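Local coordinates for uncharacterized protein with cystatin-like fold (Methylibium petroleiphilum PM1, PDB 3G16) that is of unknown function but has a cystatin-like fold and belongs to the SnoaL-like branch of the NTF2 clan, at residues 14-19 and 76-81. Sequence-based numbering, arbitrary orientation.
Sequences KVIRTY and DALVID
The carbonyl oxygen K14 O is held twice by T18, one turn further along the helix. It accepts the regular helical bond from T18 N at 3.0 Å and a second from T18 OG1 at 2.8 Å, the two donors arriving from opposite faces of the carbonyl plane. Threonine suits this partly exposed position because its hydroxyl can fold back onto the helix backbone.

The same helical turn points I16 at the strand and lets the end of R17 reach round to it, and L78 meets both with its two methyl branches. On the inner side, I16 CD1 touches L78 CD1 at 3.9 Å, the two side chains running past each other in opposite senses. I16 has CG1 anti to its carbonyl carbon (chi1 -77°), which sends its long arm toward the sheet. There A87 and I89 of strand 86-95 add to its apolar surroundings, a fitting place for a buried, branched hydrocarbon.

On the outer side, in one of its two modelled conformations, R17 places its guanidinium with L78 CD2 over one face, 4.0 Å from R17 NH2. This is van der Waals contact: arginine can lay its flat group on a methyl while its N-H groups turn to polar partners, and in this conformer R17 NE forms a salt bridge with E13. Leucine joins both surroundings, with one methyl in the apolar layer and the other against the face of a charged group.

Helix 9-24 thus packs against strand 71-81, outermost in this chain's sheet and meeting the second subunit at D81, the helix-on-sheet architecture of the cystatin-like, NTF2-type fold.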
loop_
_atom_site.group_PDB
_atom_site.type_symbol
_atom_site.label_atom_id
_atom_site.label_comp_id
_atom_site.label_asym_id
_atom_site.label_seq_id
_atom_site.Cartn_x
_atom_site.Cartn_y
_atom_site.Cartn_z
ATOM N N LYS A 14 -4.255 -10.887 -14.858
ATOM C CA LYS A 14 -3.572 -10.968 -16.140
ATOM C C LYS A 14 -3.036 -9.618 -16.566
ATOM O O LYS A 14 -1.888 -9.519 -17.029
ATOM C CB LYS A 14 -4.478 -11.582 -17.217
ATOM C CG LYS A 14 -4.653 -13.077 -17.013
ATOM C CD LYS A 14 -5.759 -13.676 -17.871
ATOM C CE LYS A 14 -6.156 -15.066 -17.400
ATOM N NZ LYS A 14 -7.418 -15.464 -17.862
ATOM N N VAL A 15 -3.843 -8.557 -16.433
ATOM C CA VAL A 15 -3.337 -7.239 -16.785
ATOM C C VAL A 15 -2.176 -6.804 -15.889
ATOM O O VAL A 15 -1.153 -6.285 -16.365
ATOM C CB VAL A 15 -4.476 -6.212 -16.698
ATOM C CG1 VAL A 15 -3.981 -4.771 -16.881
ATOM C CG2 VAL A 15 -5.553 -6.524 -17.758
ATOM N N ILE A 16 -2.288 -7.048 -14.587
ATOM C CA ILE A 16 -1.228 -6.673 -13.661
ATOM C C ILE A 16 0.072 -7.414 -13.968
ATOM O O ILE A 16 1.155 -6.807 -14.032
ATOM C CB ILE A 16 -1.697 -6.908 -12.227
ATOM C CG1 ILE A 16 -2.655 -5.785 -11.820
ATOM C CG2 ILE A 16 -0.470 -7.014 -11.264
ATOM C CD1 ILE A 16 -3.462 -6.069 -10.510
ATOM N N ARG A 17 -0.020 -8.702 -14.227
ATOM C CA ARG A 17 1.202 -9.427 -14.476
ATOM C C ARG A 17 1.827 -9.023 -15.851
ATOM O O ARG A 17 3.066 -9.003 -16.015
ATOM C CB ARG A 17 0.969 -10.935 -14.415
ATOM C CG ARG A 17 0.595 -11.412 -12.999
ATOM C CD ARG A 17 0.707 -12.950 -12.872
ATOM N NE ARG A 17 0.312 -13.396 -11.544
ATOM C CZ ARG A 17 1.071 -13.379 -10.443
ATOM N NH1 ARG A 17 2.345 -12.941 -10.442
ATOM N NH2 ARG A 17 0.542 -13.830 -9.312
ATOM N N THR A 18 0.968 -8.747 -16.842
ATOM C CA THR A 18 1.461 -8.285 -18.121
ATOM C C THR A 18 2.224 -6.947 -17.930
ATOM O O THR A 18 3.244 -6.679 -18.522
ATOM C CB THR A 18 0.339 -8.090 -19.138
ATOM O OG1 THR A 18 -0.304 -9.357 -19.342
ATOM C CG2 THR A 18 0.889 -7.576 -20.483
ATOM N N TYR A 19 1.666 -6.074 -17.093
ATOM C CA TYR A 19 2.245 -4.779 -16.799
ATOM C C TYR A 19 3.658 -4.951 -16.214
ATOM O O TYR A 19 4.601 -4.348 -16.672
ATOM C CB TYR A 19 1.317 -3.969 -15.861
ATOM C CG TYR A 19 1.948 -2.776 -15.203
ATOM C CD1 TYR A 19 2.586 -1.769 -15.936
ATOM C CD2 TYR A 19 1.823 -2.615 -13.862
ATOM C CE1 TYR A 19 3.154 -0.680 -15.295
ATOM C CE2 TYR A 19 2.384 -1.521 -13.207
ATOM C CZ TYR A 19 3.059 -0.562 -13.939
ATOM O OH TYR A 19 3.576 0.541 -13.252
ATOM N N ASP A 76 5.198 -9.379 -4.897
ATOM C CA ASP A 76 5.363 -10.161 -3.684
ATOM C C ASP A 76 4.050 -10.595 -3.047
ATOM O O ASP A 76 3.984 -11.619 -2.359
ATOM C CB ASP A 76 6.193 -9.366 -2.687
ATOM C CG ASP A 76 7.523 -8.922 -3.263
ATOM O OD1 ASP A 76 8.079 -9.628 -4.143
ATOM O OD2 ASP A 76 8.026 -7.892 -2.824
ATOM N N ALA A 77 3.008 -9.797 -3.213
ATOM C CA ALA A 77 1.661 -10.157 -2.757
ATOM C C ALA A 77 0.704 -9.483 -3.688
ATOM O O ALA A 77 0.975 -8.389 -4.188
ATOM C CB ALA A 77 1.401 -9.741 -1.274
ATOM N N LEU A 78 -0.431 -10.101 -3.936
ATOM C CA LEU A 78 -1.409 -9.581 -4.874
ATOM C C LEU A 78 -2.800 -9.775 -4.283
ATOM O O LEU A 78 -3.199 -10.916 -4.020
ATOM C CB LEU A 78 -1.246 -10.291 -6.225
ATOM C CG LEU A 78 -2.192 -9.907 -7.322
ATOM C CD1 LEU A 78 -2.256 -8.364 -7.551
ATOM C CD2 LEU A 78 -1.749 -10.687 -8.582
ATOM N N VAL A 79 -3.524 -8.694 -4.042
ATOM C CA VAL A 79 -4.835 -8.701 -3.420
ATOM C C VAL A 79 -5.809 -8.179 -4.462
ATOM O O VAL A 79 -5.625 -7.087 -4.970
ATOM C CB VAL A 79 -4.854 -7.736 -2.216
ATOM C CG1 VAL A 79 -6.191 -7.731 -1.505
ATOM C CG2 VAL A 79 -3.730 -8.110 -1.208
ATOM N N ILE A 80 -6.780 -8.988 -4.856
ATOM C CA ILE A 80 -7.705 -8.626 -5.921
ATOM C C ILE A 80 -9.145 -8.629 -5.438
ATOM O O ILE A 80 -9.619 -9.609 -4.855
ATOM C CB ILE A 80 -7.541 -9.531 -7.170
ATOM C CG1 ILE A 80 -6.115 -9.444 -7.705
ATOM C CG2 ILE A 80 -8.609 -9.129 -8.237
ATOM C CD1 ILE A 80 -5.810 -10.539 -8.707
ATOM N N ASP A 81 -9.820 -7.510 -5.674
ATOM C CA ASP A 81 -11.200 -7.293 -5.191
ATOM C C ASP A 81 -12.159 -7.141 -6.391
ATOM O O ASP A 81 -12.276 -6.059 -6.996
ATOM C CB ASP A 81 -11.233 -6.068 -4.275
ATOM C CG ASP A 81 -12.543 -5.887 -3.541
ATOM O OD1 ASP A 81 -13.590 -6.386 -3.985
ATOM O OD2 ASP A 81 -12.519 -5.217 -2.502
#